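Local coordinates for KaiC domain-containing protein (Pyrococcus horikoshii, PDB 2ZTS) that probably binds ATP as a KaiC-like P-loop protein and, as a hexamer, holds ADP with magnesium, at residues 72-75 against 76-80; 21-24 against 25-29. All coordinates share one frame; numbering follows the deposited sequence.

Contact 2 (21-24 with 25-29) comes first along the chain, in the turn that leads into the short strand 27-28, and contact 1 (72-75 with 76-80) follows as helix 71-79, beyond strand 62-66 of the large mixed sheet. Their centres lie 28 Å apart and their nearest atoms about 16 Å, so the two do not touch within one chain. They meet instead between subunits of the hexamer: R76 of one subunit donates through NH2 to the backbone O of E29 of its neighbour. Contact 1 meets, through S80, the ADP held by its own P-loop, while contact 2 stands near the ADP bound by an adjoining subunit.

Contact 1. Residues 72-75 against 76-80; sequences RDLR and REMAS. With ADP (adenosine-5'-diphosphate), chain H.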
loop_
_atom_site.group_PDB
_atom_site.type_symbol
_atom_site.label_atom_id
_atom_site.label_comp_id
_atom_site.label_asym_id
_atom_site.label_seq_id
_atom_site.Cartn_x
_atom_site.Cartn_y
_atom_site.Cartn_z
ATOM N N ARG C 72 7.471 13.252 -36.651
ATOM C CA ARG C 72 6.415 13.924 -37.429
ATOM C C ARG C 72 5.218 14.288 -36.605
ATOM O O ARG C 72 4.490 15.197 -36.954
ATOM C CB ARG C 72 5.942 13.038 -38.587
ATOM C CG ARG C 72 5.186 11.718 -38.138
ATOM C CD ARG C 72 5.180 10.604 -39.194
ATOM N NE ARG C 72 4.432 11.018 -40.385
ATOM C CZ ARG C 72 3.449 10.317 -40.993
ATOM N NH1 ARG C 72 3.046 9.119 -40.542
ATOM N NH2 ARG C 72 2.869 10.831 -42.073
ATOM N N ASP C 73 4.997 13.544 -35.521
ATOM C CA ASP C 73 3.917 13.818 -34.589
ATOM C C ASP C 73 4.264 15.070 -33.831
ATOM O O ASP C 73 3.422 15.911 -33.590
ATOM C CB ASP C 73 3.740 12.685 -33.569
ATOM C CG ASP C 73 3.304 11.381 -34.200
ATOM O OD1 ASP C 73 2.546 11.417 -35.188
ATOM O OD2 ASP C 73 3.646 10.249 -33.727
ATOM N N LEU C 74 5.509 15.170 -33.407
ATOM C CA LEU C 74 5.939 16.321 -32.618
ATOM C C LEU C 74 5.923 17.600 -33.489
ATOM O O LEU C 74 5.439 18.618 -33.038
ATOM C CB LEU C 74 7.292 16.044 -31.979
ATOM C CG LEU C 74 8.059 17.108 -31.190
ATOM C CD1 LEU C 74 7.441 17.462 -29.838
ATOM C CD2 LEU C 74 9.431 16.543 -31.001
ATOM N N ARG C 75 6.374 17.529 -34.733
ATOM C CA ARG C 75 6.318 18.701 -35.607
ATOM C C ARG C 75 4.879 19.167 -35.810
ATOM O O ARG C 75 4.585 20.347 -35.667
ATOM C CB ARG C 75 6.923 18.436 -36.974
ATOM C CG ARG C 75 8.418 18.081 -36.967
ATOM C CD ARG C 75 9.054 17.799 -38.379
ATOM N NE ARG C 75 10.358 17.169 -38.194
ATOM C CZ ARG C 75 10.676 15.919 -38.486
ATOM N NH1 ARG C 75 9.792 15.072 -38.992
ATOM N NH2 ARG C 75 11.884 15.473 -38.161
ATOM N N ARG C 76 3.988 18.229 -36.115
ATOM C CA ARG C 76 2.556 18.546 -36.309
ATOM C C ARG C 76 1.959 19.143 -35.021
ATOM O O ARG C 76 1.221 20.125 -35.064
ATOM C CB ARG C 76 1.758 17.279 -36.754
ATOM C CG ARG C 76 0.215 17.393 -36.730
ATOM C CD ARG C 76 -0.574 16.051 -36.854
ATOM N NE ARG C 76 -1.981 16.262 -36.445
ATOM C CZ ARG C 76 -3.029 15.475 -36.746
ATOM N NH1 ARG C 76 -2.889 14.378 -37.464
ATOM N NH2 ARG C 76 -4.250 15.822 -36.328
ATOM N N GLU C 77 2.299 18.562 -33.871
ATOM C CA GLU C 77 1.680 18.980 -32.634
ATOM C C GLU C 77 2.143 20.381 -32.264
ATOM O O GLU C 77 1.338 21.213 -31.849
ATOM C CB GLU C 77 1.926 17.955 -31.521
ATOM C CG GLU C 77 0.761 16.953 -31.363
ATOM C CD GLU C 77 1.210 15.546 -31.002
ATOM O OE1 GLU C 77 2.001 15.419 -30.036
ATOM O OE2 GLU C 77 0.785 14.577 -31.705
HETATM N N MSE C 78 3.425 20.668 -32.498
HETATM C CA MSE C 78 4.013 21.906 -32.067
HETATM C C MSE C 78 3.695 23.007 -33.078
HETATM O O MSE C 78 3.753 24.214 -32.741
HETATM C CB MSE C 78 5.514 21.736 -31.840
HETATM C CG MSE C 78 5.910 20.776 -30.672
HETATM SE SE MSE C 78 4.979 21.269 -28.993
HETATM C CE MSE C 78 4.688 19.424 -28.220
ATOM N N ALA C 79 3.296 22.620 -34.292
ATOM C CA ALA C 79 2.810 23.600 -35.255
ATOM C C ALA C 79 1.562 24.318 -34.747
ATOM O O ALA C 79 1.361 25.470 -35.127
ATOM C CB ALA C 79 2.515 22.960 -36.611
ATOM N N SER C 80 0.776 23.682 -33.861
ATOM C CA SER C 80 -0.420 24.297 -33.319
ATOM C C SER C 80 -0.133 25.450 -32.364
ATOM O O SER C 80 -1.024 26.243 -32.065
ATOM C CB SER C 80 -1.389 23.234 -32.709
ATOM O OG SER C 80 -0.960 22.656 -31.446
HETATM P PB ADP H . 2.164 15.844 -20.879
HETATM O O1B ADP H . 2.446 16.321 -19.519
HETATM O O2B ADP H . 1.264 14.602 -20.895
HETATM O O3B ADP H . 3.462 15.585 -21.724
HETATM P PA ADP H . 1.430 17.840 -22.892
HETATM O O1A ADP H . 2.640 18.797 -22.982
HETATM O O2A ADP H . 1.372 16.841 -24.024
HETATM O O3A ADP H . 1.312 17.111 -21.445
HETATM O "O5'" ADP H . 0.168 18.801 -22.807
HETATM C "C5'" ADP H . -0.851 18.790 -23.753
HETATM C "C4'" ADP H . -1.954 19.749 -23.374
HETATM O "O4'" ADP H . -1.763 21.082 -23.787
HETATM C "C3'" ADP H . -3.266 19.276 -23.967
HETATM O "O3'" ADP H . -3.740 18.202 -23.152
HETATM C "C2'" ADP H . -4.073 20.559 -23.999
HETATM O "O2'" ADP H . -4.702 20.812 -22.793
HETATM C "C1'" ADP H . -3.013 21.649 -24.195
HETATM N N9 ADP H . -2.833 22.042 -25.602
HETATM C C8 ADP H . -2.301 21.263 -26.623
HETATM N N7 ADP H . -2.267 21.993 -27.758
HETATM C C5 ADP H . -2.820 23.208 -27.483
HETATM C C6 ADP H . -3.043 24.343 -28.258
HETATM N N6 ADP H . -2.465 24.481 -29.460
HETATM N N1 ADP H . -3.604 25.469 -27.652
HETATM C C2 ADP H . -3.935 25.461 -26.306
HETATM N N3 ADP H . -3.699 24.324 -25.526
HETATM C C4 ADP H . -3.159 23.240 -26.119
#
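L74 and M78, one helical turn apart, touch through their apolar side chains: CD1 of L74 lies against CG and CE of M78, a selenomethionine, each at 3.7 Å. The M78 chain bends at chi2 (-52°) and again at chi3, which brings its CE back beside the same leucine methyl. On the neighbouring side of the helix the E77 side chain folds back over D73, with CD 3.4 Å from D73 O and OE2 4.0 Å from D73 CB. Beneath these side chains the backbone is held by regular i to i+4 bonds, such as E77 N to D73 O and M78 N to L74 O, both 2.9 Å.

The segment is helix 71-79 of a KaiC-type P-loop ATPase domain, and its C-terminal end reaches the nucleotide. S80 OG sits between the backbone N and the carbonyl carbon (chi1 73°), where it donates to E77 O at 2.7 Å and accepts from N6 of the ADP adenine at 3.1 Å, with an N-H...O angle of 152°. E77 O is also gripped by S80 N, so two bonds to one carbonyl fix the serine that meets the base.

Further out, M78 packs on T44 and A48 of helix 43-58, tying this helix to the P-loop helix, whereas R75 turns to a salt bridge with E89. The acidic side chains face the second subunit: E77 OE2 pairs with R224 of that subunit, and D73 bridges R70 of its own chain and R200 of the second subunit. An alanine at E77 would probably leave R224 of the second subunit without this carboxylate, less firmly held, and remove the long, weak ion pair to R200 of that subunit. R76 NH2 adds a salt bridge to E225 of the same neighbour.

Contact 2. Residues 21-24 against 25-29; sequences ELIE and GGFPE
I23 and F27 meet across a type I' beta turn that runs from I23 to G26 and delivers the chain into strand 27-28, which pairs antiparallel with strand 11-12. The packed part of the contact is the isoleucine end. Its CD1 stands over one face of the phenyl ring, 4.2 Å from the F27 centroid and 26° off the ring normal, a CH-pi contact. I23 CD1 also presses on the backbone, 3.4 Å from G26 C. I23 CG1 lies between the backbone N and the carbonyl carbon (chi1 51°), which carries CD1 in over G26 and the ring. G26 O is held by R11 NH1, joining this packed part to the partner strand. Both side chains are buried against strand 214-223, I23 on I220 and F27 on M223, the latter a residue of the ADP site formed with an adjoining subunit.

The solvent side of the turn is looser. Its closing bond, from G26 N to I23 O, is weak at 3.3 Å, though nearly straight. E24, at one of the two central positions, is exposed and extended beyond CG; its OE2 accepts from R227 N, and the nearest atoms of its side chain and a bound ADP are about 5 Å apart. G25, the other central residue, has a backbone that only glycine suits: a CB here would fall 2.4 Å from E24 O.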
loop_
_atom_site.group_PDB
_atom_site.type_symbol
_atom_site.label_atom_id
_atom_site.label_comp_id
_atom_site.label_asym_id
_atom_site.label_seq_id
_atom_site.Cartn_x
_atom_site.Cartn_y
_atom_site.Cartn_z
ATOM N N GLU C 21 12.324 34.592 -14.266
ATOM C CA GLU C 21 12.282 35.367 -13.014
ATOM C C GLU C 21 12.168 34.517 -11.742
ATOM O O GLU C 21 12.404 35.021 -10.666
ATOM C CB GLU C 21 11.147 36.453 -13.022
ATOM C CG GLU C 21 9.840 36.125 -13.728
ATOM C CD GLU C 21 9.657 36.770 -15.142
ATOM O OE1 GLU C 21 10.077 36.150 -16.168
ATOM O OE2 GLU C 21 9.033 37.858 -15.251
ATOM N N LEU C 22 11.778 33.248 -11.865
ATOM C CA LEU C 22 11.682 32.340 -10.724
ATOM C C LEU C 22 13.023 31.704 -10.386
ATOM O O LEU C 22 13.170 31.155 -9.304
ATOM C CB LEU C 22 10.609 31.243 -10.975
ATOM C CG LEU C 22 9.218 31.719 -11.420
ATOM C CD1 LEU C 22 8.224 30.627 -11.570
ATOM C CD2 LEU C 22 8.693 32.752 -10.482
ATOM N N ILE C 23 13.992 31.767 -11.294
ATOM C CA ILE C 23 15.243 31.042 -11.163
ATOM C C ILE C 23 16.453 31.920 -11.558
ATOM O O ILE C 23 17.421 31.449 -12.151
ATOM C CB ILE C 23 15.205 29.702 -11.976
ATOM C CG1 ILE C 23 14.757 29.934 -13.405
ATOM C CG2 ILE C 23 14.246 28.761 -11.349
ATOM C CD1 ILE C 23 15.191 28.858 -14.394
ATOM N N GLU C 24 16.364 33.190 -11.152
ATOM C CA GLU C 24 17.389 34.223 -11.277
ATOM C C GLU C 24 17.883 34.409 -12.706
ATOM O O GLU C 24 19.050 34.620 -12.925
ATOM C CB GLU C 24 18.547 33.947 -10.317
ATOM C CG GLU C 24 18.237 34.023 -8.818
ATOM C CD GLU C 24 19.525 33.863 -7.999
ATOM O OE1 GLU C 24 20.400 34.763 -8.057
ATOM O OE2 GLU C 24 19.723 32.828 -7.340
ATOM N N GLY C 25 16.990 34.316 -13.681
ATOM C CA GLY C 25 17.306 34.555 -15.093
ATOM C C GLY C 25 17.405 33.303 -15.960
ATOM O O GLY C 25 17.489 33.404 -17.183
ATOM N N GLY C 26 17.379 32.101 -15.389
ATOM C CA GLY C 26 17.519 30.895 -16.216
ATOM C C GLY C 26 18.224 29.769 -15.526
ATOM O O GLY C 26 18.597 29.923 -14.364
ATOM N N PHE C 27 18.342 28.617 -16.209
ATOM C CA PHE C 27 19.003 27.452 -15.655
ATOM C C PHE C 27 20.536 27.610 -15.670
ATOM O O PHE C 27 21.102 27.902 -16.736
ATOM C CB PHE C 27 18.700 26.185 -16.458
ATOM C CG PHE C 27 17.263 25.915 -16.686
ATOM C CD1 PHE C 27 16.440 25.485 -15.636
ATOM C CD2 PHE C 27 16.722 26.005 -17.963
ATOM C CE1 PHE C 27 15.102 25.166 -15.856
ATOM C CE2 PHE C 27 15.345 25.686 -18.180
ATOM C CZ PHE C 27 14.548 25.283 -17.102
ATOM N N PRO C 28 21.223 27.325 -14.553
ATOM C CA PRO C 28 22.685 27.255 -14.609
ATOM C C PRO C 28 23.092 26.339 -15.750
ATOM O O PRO C 28 22.618 25.188 -15.877
ATOM C CB PRO C 28 23.094 26.657 -13.253
ATOM C CG PRO C 28 21.976 26.895 -12.318
ATOM C CD PRO C 28 20.701 27.041 -13.192
ATOM N N GLU C 29 24.001 26.841 -16.576
ATOM C CA GLU C 29 24.553 26.069 -17.682
ATOM C C GLU C 29 25.085 24.717 -17.222
ATOM O O GLU C 29 25.766 24.606 -16.224
ATOM C CB GLU C 29 25.658 26.932 -18.396
ATOM C CG GLU C 29 26.201 26.335 -19.675
ATOM C CD GLU C 29 27.177 27.271 -20.433
ATOM O OE1 GLU C 29 27.446 28.422 -19.970
ATOM O OE2 GLU C 29 27.662 26.845 -21.520
#